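Local coordinates for dihydrolipoyl dehydrogenase (Elizabethkingia anophelis NUHP1, PDB 6UZI), which probably oxidises the dihydrolipoyl groups of lipoylated proteins with NAD+, working as a flavoprotein that binds one FAD per subunit, at residues 240-248 with 258-268; 194-202 with 229-240. All coordinates share one frame; numbering follows the deposited sequence.

Interaction 1. Residues 240-248 with 258-268. With EDO (1,2-ethanediol), chain I.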
loop_
_atom_site.group_PDB
_atom_site.type_symbol
_atom_site.label_atom_id
_atom_site.label_comp_id
_atom_site.label_asym_id
_atom_site.label_seq_id
_atom_site.Cartn_x
_atom_site.Cartn_y
_atom_site.Cartn_z
ATOM N N PHE A 240 -10.846 9.258 -25.246
ATOM C CA PHE A 240 -9.981 10.430 -25.178
ATOM C C PHE A 240 -9.925 11.122 -26.531
ATOM O O PHE A 240 -9.585 10.496 -27.542
ATOM C CB PHE A 240 -8.571 10.047 -24.734
ATOM C CG PHE A 240 -8.495 9.609 -23.309
ATOM C CD1 PHE A 240 -8.642 8.274 -22.973
ATOM C CD2 PHE A 240 -8.286 10.530 -22.299
ATOM C CE1 PHE A 240 -8.579 7.867 -21.652
ATOM C CE2 PHE A 240 -8.220 10.131 -20.988
ATOM C CZ PHE A 240 -8.370 8.791 -20.666
ATOM N N MET A 241 -10.207 12.422 -26.528
ATOM C CA MET A 241 -10.093 13.303 -27.687
ATOM C C MET A 241 -9.034 14.344 -27.332
ATOM O O MET A 241 -9.350 15.413 -26.810
ATOM C CB MET A 241 -11.421 13.930 -28.021
ATOM C CG MET A 241 -12.371 12.992 -28.744
ATOM S SD MET A 241 -13.938 13.791 -29.117
ATOM C CE MET A 241 -15.018 12.373 -29.283
ATOM N N LEU A 242 -7.774 14.015 -27.581
ATOM C CA LEU A 242 -6.666 14.875 -27.197
ATOM C C LEU A 242 -6.355 15.891 -28.293
ATOM O O LEU A 242 -6.846 15.796 -29.418
ATOM C CB LEU A 242 -5.427 14.028 -26.886
ATOM C CG LEU A 242 -5.570 12.924 -25.832
ATOM C CD1 LEU A 242 -4.232 12.270 -25.518
ATOM C CD2 LEU A 242 -6.218 13.459 -24.567
ATOM N N SER A 243 -5.529 16.882 -27.936
ATOM C CA SER A 243 -5.083 17.942 -28.852
ATOM C C SER A 243 -6.259 18.615 -29.552
ATOM O O SER A 243 -6.230 18.877 -30.757
ATOM C CB SER A 243 -4.090 17.393 -29.880
ATOM O OG SER A 243 -2.971 16.781 -29.261
ATOM N N THR A 244 -7.297 18.920 -28.781
ATOM C CA THR A 244 -8.562 19.400 -29.325
ATOM C C THR A 244 -8.946 20.676 -28.591
ATOM O O THR A 244 -9.103 20.667 -27.367
ATOM C CB THR A 244 -9.649 18.328 -29.182
ATOM O OG1 THR A 244 -9.205 17.125 -29.814
ATOM C CG2 THR A 244 -10.926 18.767 -29.848
ATOM N N ALA A 245 -9.102 21.766 -29.335
ATOM C CA ALA A 245 -9.334 23.084 -28.756
ATOM C C ALA A 245 -10.831 23.363 -28.746
ATOM O O ALA A 245 -11.433 23.588 -29.798
ATOM C CB ALA A 245 -8.581 24.158 -29.537
ATOM N N VAL A 246 -11.423 23.339 -27.550
ATOM C CA VAL A 246 -12.848 23.596 -27.392
ATOM C C VAL A 246 -13.116 25.072 -27.621
ATOM O O VAL A 246 -12.335 25.935 -27.198
ATOM C CB VAL A 246 -13.337 23.156 -26.000
ATOM C CG1 VAL A 246 -14.803 23.499 -25.815
ATOM C CG2 VAL A 246 -13.109 21.678 -25.792
ATOM N N SER A 247 -14.203 25.369 -28.331
ATOM C CA SER A 247 -14.620 26.735 -28.565
ATOM C C SER A 247 -16.028 27.032 -28.074
ATOM O O SER A 247 -16.431 28.203 -28.079
ATOM C CB SER A 247 -14.534 27.065 -30.061
ATOM O OG SER A 247 -15.341 26.176 -30.823
ATOM N N GLY A 248 -16.779 26.030 -27.630
ATOM C CA GLY A 248 -18.133 26.270 -27.177
ATOM C C GLY A 248 -18.680 25.111 -26.385
ATOM O O GLY A 248 -18.356 23.948 -26.648
ATOM N N VAL A 258 -20.487 20.169 -27.017
ATOM C CA VAL A 258 -19.138 20.719 -26.945
ATOM C C VAL A 258 -18.598 20.795 -28.365
ATOM O O VAL A 258 -18.475 19.766 -29.039
ATOM C CB VAL A 258 -18.230 19.858 -26.049
ATOM C CG1 VAL A 258 -16.797 20.358 -26.070
ATOM C CG2 VAL A 258 -18.766 19.808 -24.632
ATOM N N THR A 259 -18.291 22.006 -28.829
ATOM C CA THR A 259 -17.750 22.215 -30.168
ATOM C C THR A 259 -16.275 22.584 -30.067
ATOM O O THR A 259 -15.882 23.338 -29.175
ATOM C CB THR A 259 -18.517 23.301 -30.946
ATOM O OG1 THR A 259 -18.524 24.537 -30.217
ATOM C CG2 THR A 259 -19.941 22.863 -31.220
ATOM N N ALA A 260 -15.464 22.039 -30.977
ATOM C CA ALA A 260 -14.016 22.205 -30.906
ATOM C C ALA A 260 -13.395 21.946 -32.276
ATOM O O ALA A 260 -14.073 21.564 -33.231
ATOM C CB ALA A 260 -13.415 21.262 -29.855
ATOM N N LYS A 261 -12.076 22.129 -32.353
ATOM C CA LYS A 261 -11.302 21.799 -33.542
ATOM C C LYS A 261 -10.131 20.924 -33.117
ATOM O O LYS A 261 -9.544 21.136 -32.053
ATOM C CB LYS A 261 -10.811 23.049 -34.280
ATOM C CG LYS A 261 -11.908 23.762 -35.043
ATOM C CD LYS A 261 -11.366 24.885 -35.908
ATOM C CE LYS A 261 -12.475 25.598 -36.684
ATOM N NZ LYS A 261 -13.074 24.747 -37.757
ATOM N N ASP A 262 -9.790 19.945 -33.958
ATOM C CA ASP A 262 -8.755 18.973 -33.639
ATOM C C ASP A 262 -7.405 19.462 -34.156
ATOM O O ASP A 262 -7.285 20.564 -34.697
ATOM C CB ASP A 262 -9.135 17.600 -34.200
ATOM C CG ASP A 262 -9.202 17.568 -35.729
ATOM O OD1 ASP A 262 -8.886 18.582 -36.394
ATOM O OD2 ASP A 262 -9.595 16.515 -36.274
ATOM N N LYS A 263 -6.371 18.632 -34.014
ATOM C CA LYS A 263 -5.035 19.076 -34.378
ATOM C C LYS A 263 -4.892 19.285 -35.878
ATOM O O LYS A 263 -4.045 20.078 -36.301
ATOM C CB LYS A 263 -3.992 18.083 -33.860
ATOM C CG LYS A 263 -4.030 16.719 -34.516
ATOM C CD LYS A 263 -3.456 15.679 -33.580
ATOM C CE LYS A 263 -2.312 14.893 -34.203
ATOM N NZ LYS A 263 -1.431 14.312 -33.132
ATOM N N LYS A 264 -5.720 18.623 -36.685
ATOM C CA LYS A 264 -5.745 18.850 -38.125
ATOM C C LYS A 264 -6.639 20.024 -38.512
ATOM O O LYS A 264 -6.782 20.308 -39.704
ATOM C CB LYS A 264 -6.177 17.574 -38.860
ATOM N N GLY A 265 -7.254 20.703 -37.542
ATOM C CA GLY A 265 -8.113 21.836 -37.819
ATOM C C GLY A 265 -9.563 21.518 -38.116
ATOM O O GLY A 265 -10.336 22.445 -38.389
ATOM N N GLU A 266 -9.951 20.246 -38.107
ATOM C CA GLU A 266 -11.315 19.862 -38.441
ATOM C C GLU A 266 -12.261 20.058 -37.258
ATOM O O GLU A 266 -11.856 20.032 -36.092
ATOM C CB GLU A 266 -11.362 18.413 -38.926
ATOM C CG GLU A 266 -10.845 18.233 -40.353
ATOM C CD GLU A 266 -10.615 16.776 -40.712
ATOM O OE1 GLU A 266 -10.522 15.940 -39.786
ATOM O OE2 GLU A 266 -10.526 16.465 -41.920
ATOM N N ASP A 267 -13.536 20.265 -37.580
ATOM C CA ASP A 267 -14.559 20.494 -36.569
ATOM C C ASP A 267 -14.877 19.212 -35.811
ATOM O O ASP A 267 -14.863 18.115 -36.376
ATOM C CB ASP A 267 -15.824 21.040 -37.224
ATOM C CG ASP A 267 -15.694 22.500 -37.602
ATOM O OD1 ASP A 267 -14.681 23.124 -37.223
ATOM O OD2 ASP A 267 -16.593 23.018 -38.298
ATOM N N VAL A 268 -15.143 19.356 -34.517
ATOM C CA VAL A 268 -15.480 18.243 -33.639
ATOM C C VAL A 268 -16.710 18.610 -32.819
ATOM O O VAL A 268 -16.819 19.737 -32.322
ATOM C CB VAL A 268 -14.294 17.901 -32.719
ATOM C CG1 VAL A 268 -14.659 16.774 -31.773
ATOM C CG2 VAL A 268 -13.060 17.557 -33.554
HETATM C C1 EDO I . -10.072 25.652 -25.004
HETATM O O1 EDO I . -9.492 26.914 -24.660
HETATM C C2 EDO I . -9.031 24.547 -24.830
HETATM O O2 EDO I . -9.631 23.247 -24.978
HETATM O O HOH W 1 -6.543 16.063 -32.473
HETATM O O HOH W 2 -2.854 13.746 -30.118
#

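Interaction 2. Residues 194-202 with 229-240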
loop_
_atom_site.group_PDB
_atom_site.type_symbol
_atom_site.label_atom_id
_atom_site.label_comp_id
_atom_site.label_asym_id
_atom_site.label_seq_id
_atom_site.Cartn_x
_atom_site.Cartn_y
_atom_site.Cartn_z
ATOM N N GLY A 194 -10.709 15.652 -13.311
ATOM C CA GLY A 194 -11.556 15.101 -14.356
ATOM C C GLY A 194 -11.354 13.610 -14.546
ATOM O O GLY A 194 -12.321 12.857 -14.666
ATOM N N LEU A 195 -10.094 13.158 -14.554
ATOM C CA LEU A 195 -9.823 11.729 -14.706
ATOM C C LEU A 195 -10.331 10.927 -13.514
ATOM O O LEU A 195 -10.824 9.805 -13.683
ATOM C CB LEU A 195 -8.326 11.486 -14.895
ATOM C CG LEU A 195 -7.637 12.049 -16.135
ATOM C CD1 LEU A 195 -6.148 11.755 -16.093
ATOM C CD2 LEU A 195 -8.266 11.453 -17.388
ATOM N N GLU A 196 -10.227 11.479 -12.299
ATOM C CA GLU A 196 -10.703 10.747 -11.127
ATOM C C GLU A 196 -12.222 10.617 -11.140
ATOM O O GLU A 196 -12.762 9.510 -11.025
ATOM C CB GLU A 196 -10.225 11.429 -9.847
ATOM C CG GLU A 196 -8.779 11.147 -9.481
ATOM C CD GLU A 196 -8.346 11.887 -8.221
ATOM O OE1 GLU A 196 -9.212 12.507 -7.558
ATOM O OE2 GLU A 196 -7.134 11.860 -7.899
ATOM N N LEU A 197 -12.930 11.742 -11.300
ATOM C CA LEU A 197 -14.391 11.704 -11.322
ATOM C C LEU A 197 -14.913 10.997 -12.563
ATOM O O LEU A 197 -15.989 10.392 -12.525
ATOM C CB LEU A 197 -14.960 13.111 -11.222
ATOM C CG LEU A 197 -14.642 13.778 -9.887
ATOM C CD1 LEU A 197 -15.292 15.143 -9.787
ATOM C CD2 LEU A 197 -15.054 12.893 -8.730
ATOM N N GLY A 198 -14.183 11.078 -13.674
ATOM C CA GLY A 198 -14.549 10.283 -14.832
ATOM C C GLY A 198 -14.473 8.797 -14.540
ATOM O O GLY A 198 -15.341 8.028 -14.954
ATOM N N SER A 199 -13.439 8.373 -13.803
ATOM C CA SER A 199 -13.345 6.966 -13.422
ATOM C C SER A 199 -14.519 6.550 -12.549
ATOM O O SER A 199 -15.042 5.442 -12.691
ATOM C CB SER A 199 -12.031 6.683 -12.697
ATOM O OG SER A 199 -10.920 6.997 -13.503
ATOM N N VAL A 200 -14.935 7.422 -11.628
ATOM C CA VAL A 200 -16.068 7.111 -10.759
ATOM C C VAL A 200 -17.284 6.738 -11.595
ATOM O O VAL A 200 -17.848 5.645 -11.465
ATOM C CB VAL A 200 -16.375 8.296 -9.826
ATOM C CG1 VAL A 200 -17.738 8.126 -9.181
ATOM C CG2 VAL A 200 -15.296 8.436 -8.768
ATOM N N TYR A 201 -17.673 7.626 -12.510
ATOM C CA TYR A 201 -18.923 7.407 -13.223
ATOM C C TYR A 201 -18.765 6.422 -14.379
ATOM O O TYR A 201 -19.732 5.737 -14.731
ATOM C CB TYR A 201 -19.488 8.753 -13.691
ATOM C CG TYR A 201 -19.936 9.616 -12.527
ATOM C CD1 TYR A 201 -19.196 10.731 -12.127
ATOM C CD2 TYR A 201 -21.074 9.298 -11.807
ATOM C CE1 TYR A 201 -19.593 11.510 -11.051
ATOM C CE2 TYR A 201 -21.481 10.072 -10.730
ATOM C CZ TYR A 201 -20.737 11.173 -10.361
ATOM O OH TYR A 201 -21.149 11.932 -9.299
ATOM N N LEU A 202 -17.563 6.300 -14.950
ATOM C CA LEU A 202 -17.318 5.229 -15.912
ATOM C C LEU A 202 -17.645 3.880 -15.293
ATOM O O LEU A 202 -18.336 3.052 -15.895
ATOM C CB LEU A 202 -15.867 5.260 -16.391
ATOM C CG LEU A 202 -15.489 4.128 -17.351
ATOM C CD1 LEU A 202 -16.009 4.390 -18.745
ATOM C CD2 LEU A 202 -13.986 3.961 -17.390
ATOM N N LEU A 229 -1.254 5.349 -18.161
ATOM C CA LEU A 229 -2.570 5.702 -17.636
ATOM C C LEU A 229 -3.605 5.774 -18.750
ATOM O O LEU A 229 -4.703 5.224 -18.619
ATOM C CB LEU A 229 -2.519 7.030 -16.878
ATOM C CG LEU A 229 -3.833 7.443 -16.191
ATOM C CD1 LEU A 229 -4.320 6.363 -15.224
ATOM C CD2 LEU A 229 -3.694 8.776 -15.474
ATOM N N GLN A 230 -3.260 6.401 -19.873
ATOM C CA GLN A 230 -4.207 6.442 -20.980
ATOM C C GLN A 230 -4.489 5.040 -21.498
ATOM O O GLN A 230 -5.629 4.723 -21.853
ATOM C CB GLN A 230 -3.698 7.348 -22.100
ATOM C CG GLN A 230 -4.754 7.628 -23.169
ATOM C CD GLN A 230 -4.207 8.388 -24.366
ATOM O OE1 GLN A 230 -3.125 8.970 -24.308
ATOM N NE2 GLN A 230 -4.964 8.394 -25.455
ATOM N N LYS A 231 -3.465 4.182 -21.525
ATOM C CA LYS A 231 -3.640 2.804 -21.982
ATOM C C LYS A 231 -4.630 2.032 -21.107
ATOM O O LYS A 231 -5.499 1.317 -21.622
ATOM C CB LYS A 231 -2.283 2.100 -22.004
ATOM C CG LYS A 231 -2.312 0.663 -22.468
ATOM C CD LYS A 231 -0.909 0.073 -22.422
ATOM C CE LYS A 231 -0.958 -1.418 -22.117
ATOM N NZ LYS A 231 0.388 -2.069 -22.065
ATOM N N THR A 232 -4.545 2.191 -19.782
ATOM C CA THR A 232 -5.416 1.417 -18.903
ATOM C C THR A 232 -6.806 2.035 -18.832
ATOM O O THR A 232 -7.806 1.314 -18.756
ATOM C CB THR A 232 -4.788 1.279 -17.497
ATOM O OG1 THR A 232 -5.658 0.527 -16.638
ATOM C CG2 THR A 232 -4.523 2.634 -16.851
ATOM N N LEU A 233 -6.894 3.363 -18.861
ATOM C CA LEU A 233 -8.203 4.001 -18.827
ATOM C C LEU A 233 -9.001 3.709 -20.097
ATOM O O LEU A 233 -10.217 3.493 -20.032
ATOM C CB LEU A 233 -8.029 5.502 -18.592
ATOM C CG LEU A 233 -7.631 5.895 -17.163
ATOM C CD1 LEU A 233 -7.462 7.403 -17.020
ATOM C CD2 LEU A 233 -8.637 5.373 -16.147
ATOM N N LYS A 234 -8.330 3.656 -21.256
ATOM C CA LYS A 234 -9.016 3.223 -22.472
ATOM C C LYS A 234 -9.522 1.800 -22.321
ATOM O O LYS A 234 -10.646 1.484 -22.724
ATOM C CB LYS A 234 -8.098 3.300 -23.708
ATOM C CG LYS A 234 -7.800 4.695 -24.309
ATOM C CD LYS A 234 -7.180 4.543 -25.725
ATOM C CE LYS A 234 -6.619 5.849 -26.300
ATOM N NZ LYS A 234 -7.659 6.752 -26.834
ATOM N N LYS A 235 -8.704 0.932 -21.727
ATOM C CA LYS A 235 -9.103 -0.449 -21.514
ATOM C C LYS A 235 -10.330 -0.530 -20.629
ATOM O O LYS A 235 -11.132 -1.455 -20.773
ATOM C CB LYS A 235 -7.931 -1.235 -20.915
ATOM C CG LYS A 235 -8.141 -2.738 -20.797
ATOM C CD LYS A 235 -6.892 -3.393 -20.215
ATOM C CE LYS A 235 -7.034 -3.706 -18.739
ATOM N NZ LYS A 235 -6.238 -4.919 -18.390
ATOM N N GLN A 236 -10.515 0.445 -19.744
ATOM C CA GLN A 236 -11.664 0.484 -18.850
ATOM C C GLN A 236 -12.897 1.100 -19.493
ATOM O O GLN A 236 -13.978 1.034 -18.901
ATOM C CB GLN A 236 -11.302 1.273 -17.595
ATOM C CG GLN A 236 -10.169 0.644 -16.819
ATOM C CD GLN A 236 -9.676 1.511 -15.693
ATOM O OE1 GLN A 236 -10.435 2.276 -15.095
ATOM N NE2 GLN A 236 -8.377 1.429 -15.420
ATOM N N GLY A 237 -12.765 1.699 -20.672
ATOM C CA GLY A 237 -13.898 2.257 -21.383
ATOM C C GLY A 237 -13.857 3.755 -21.582
ATOM O O GLY A 237 -14.731 4.292 -22.283
ATOM N N MET A 238 -12.895 4.465 -20.997
ATOM C CA MET A 238 -12.843 5.907 -21.177
ATOM C C MET A 238 -12.368 6.232 -22.591
ATOM O O MET A 238 -11.490 5.562 -23.144
ATOM C CB MET A 238 -11.919 6.547 -20.140
ATOM C CG MET A 238 -12.204 8.022 -19.873
ATOM S SD MET A 238 -11.280 8.671 -18.465
ATOM C CE MET A 238 -12.096 7.907 -17.065
ATOM N N LYS A 239 -12.970 7.253 -23.184
ATOM C CA LYS A 239 -12.585 7.737 -24.500
ATOM C C LYS A 239 -11.816 9.045 -24.356
ATOM O O LYS A 239 -12.073 9.832 -23.442
ATOM C CB LYS A 239 -13.820 7.942 -25.392
ATOM C CG LYS A 239 -14.622 6.671 -25.685
ATOM C CD LYS A 239 -14.054 5.914 -26.876
ATOM C CE LYS A 239 -14.716 4.549 -27.059
ATOM N NZ LYS A 239 -14.204 3.512 -26.103
ATOM N N PHE A 240 -10.846 9.258 -25.246
ATOM C CA PHE A 240 -9.981 10.430 -25.178
ATOM C C PHE A 240 -9.925 11.122 -26.531
ATOM O O PHE A 240 -9.585 10.496 -27.542
ATOM C CB PHE A 240 -8.571 10.047 -24.734
ATOM C CG PHE A 240 -8.495 9.609 -23.309
ATOM C CD1 PHE A 240 -8.642 8.274 -22.973
ATOM C CD2 PHE A 240 -8.286 10.530 -22.299
ATOM C CE1 PHE A 240 -8.579 7.867 -21.652
ATOM C CE2 PHE A 240 -8.220 10.131 -20.988
ATOM C CZ PHE A 240 -8.370 8.791 -20.666
#

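Interaction 1. Residues 240-248 with 258-268
Val246 lies across from Ala260 as a non-hydrogen-bonded antiparallel pair, their CA atoms 4.0 Å apart, and the compact part of the contact gathers round them. CG1 of Val246, anti to the backbone N (chi1 177°), is put against CG1 of Val258 at 3.7 Å, while its CG2 faces the methyl of Ala260. Thr244 lays CG2 on CB of Ala260 at 3.5 Å, and its OG1 donates to Leu242 O, meeting that carbonyl from above its plane. Backbone bonds join Ala245 to Lys261 in both directions. Then the register slips by one: Ser247 N (2.8 Å, nearly straight at 171°) and Gly248 N (3.2 Å, bent to 138°) both donate to Thr259 O, a classic beta bulge. The other end is looser and wetter. Ser243 and Lys263 meet through their CB atoms, 4.0 Å apart, and one water accepts from Lys263 N while donating to Leu242 O. Ser243 OG is held by Asp215. Val246 N donates to O2 of a 1,2-ethanediol, probably from the crystallisation liquor, at 3.1 Å. The bonding points to a hairpin held mainly by its main chain, with small apolar groups on one face and a water bridging the open end, away from its turn.

Interaction 2. Residues 194-202 with 229-240
Leu195 reaches from helix 194-202 into a cluster of apolar groups on 229-240. Its CD1 meets CD2 of Leu229 at 3.9 Å; its CD2 touches CE2 of Phe240 at 3.8 Å, arriving at the ring edge in the ring plane, and also faces CD1 of Leu233, whose side chain crosses at about a right angle. Met238 bends at its last torsion (chi3 -72°), which brings CE to 3.6 Å from Ser199 N. Ser199 OG lies 3.9 Å from both Leu233 CD2 and Met238 CE. Leu202 lays both methyls against the backbone where the helix ends, CD2 3.3 Å from Gln236 O. Over these short segments the helices run at 23° with axes 11.5 Å apart; leucines meet between them, and Met238 and Phe240 add to the contact from the following chain. Nearly parallel helices, adjacent parallel strands 207-211 and 239-241, and Gly194 in a GxGxxG-type pattern are consistent with a Rossmann-type domain, where Gly194 to Glu196 are predicted to bind NAD+. Ser199 OG is positioned by its bond to Leu195 O, 2.8 Å, from the carbonyl face opposite to Ser199 N. Gly237, with positive phi, ends helix 229-236 in a Schellman motif, and Val208 and Val210 back Met238.

In the fold
From the N terminus, helix 192-203 comes first; the chain then passes through strand 207-211 and helix 223-236, and interaction 2 closes that excursion, with 26 residues between its segments. Phe240, which belongs to both residue ranges but takes part only in interaction 2, lies on strand 239-241, an edge strand of the five-stranded parallel sheet. Interaction 1 opens from there and closes a shorter loop of nine residues, mostly strand. The two therefore follow in series, neither enclosing nor crossing the other. Interaction 2 joins two helices and the sheet edge of the putative NAD domain; interaction 1 pairs the first two strands of the three-stranded antiparallel sheet that follows. Their centres lie 19 Å apart, yet Leu242 CD1 touches Gln230 OE1 at 3.7 Å.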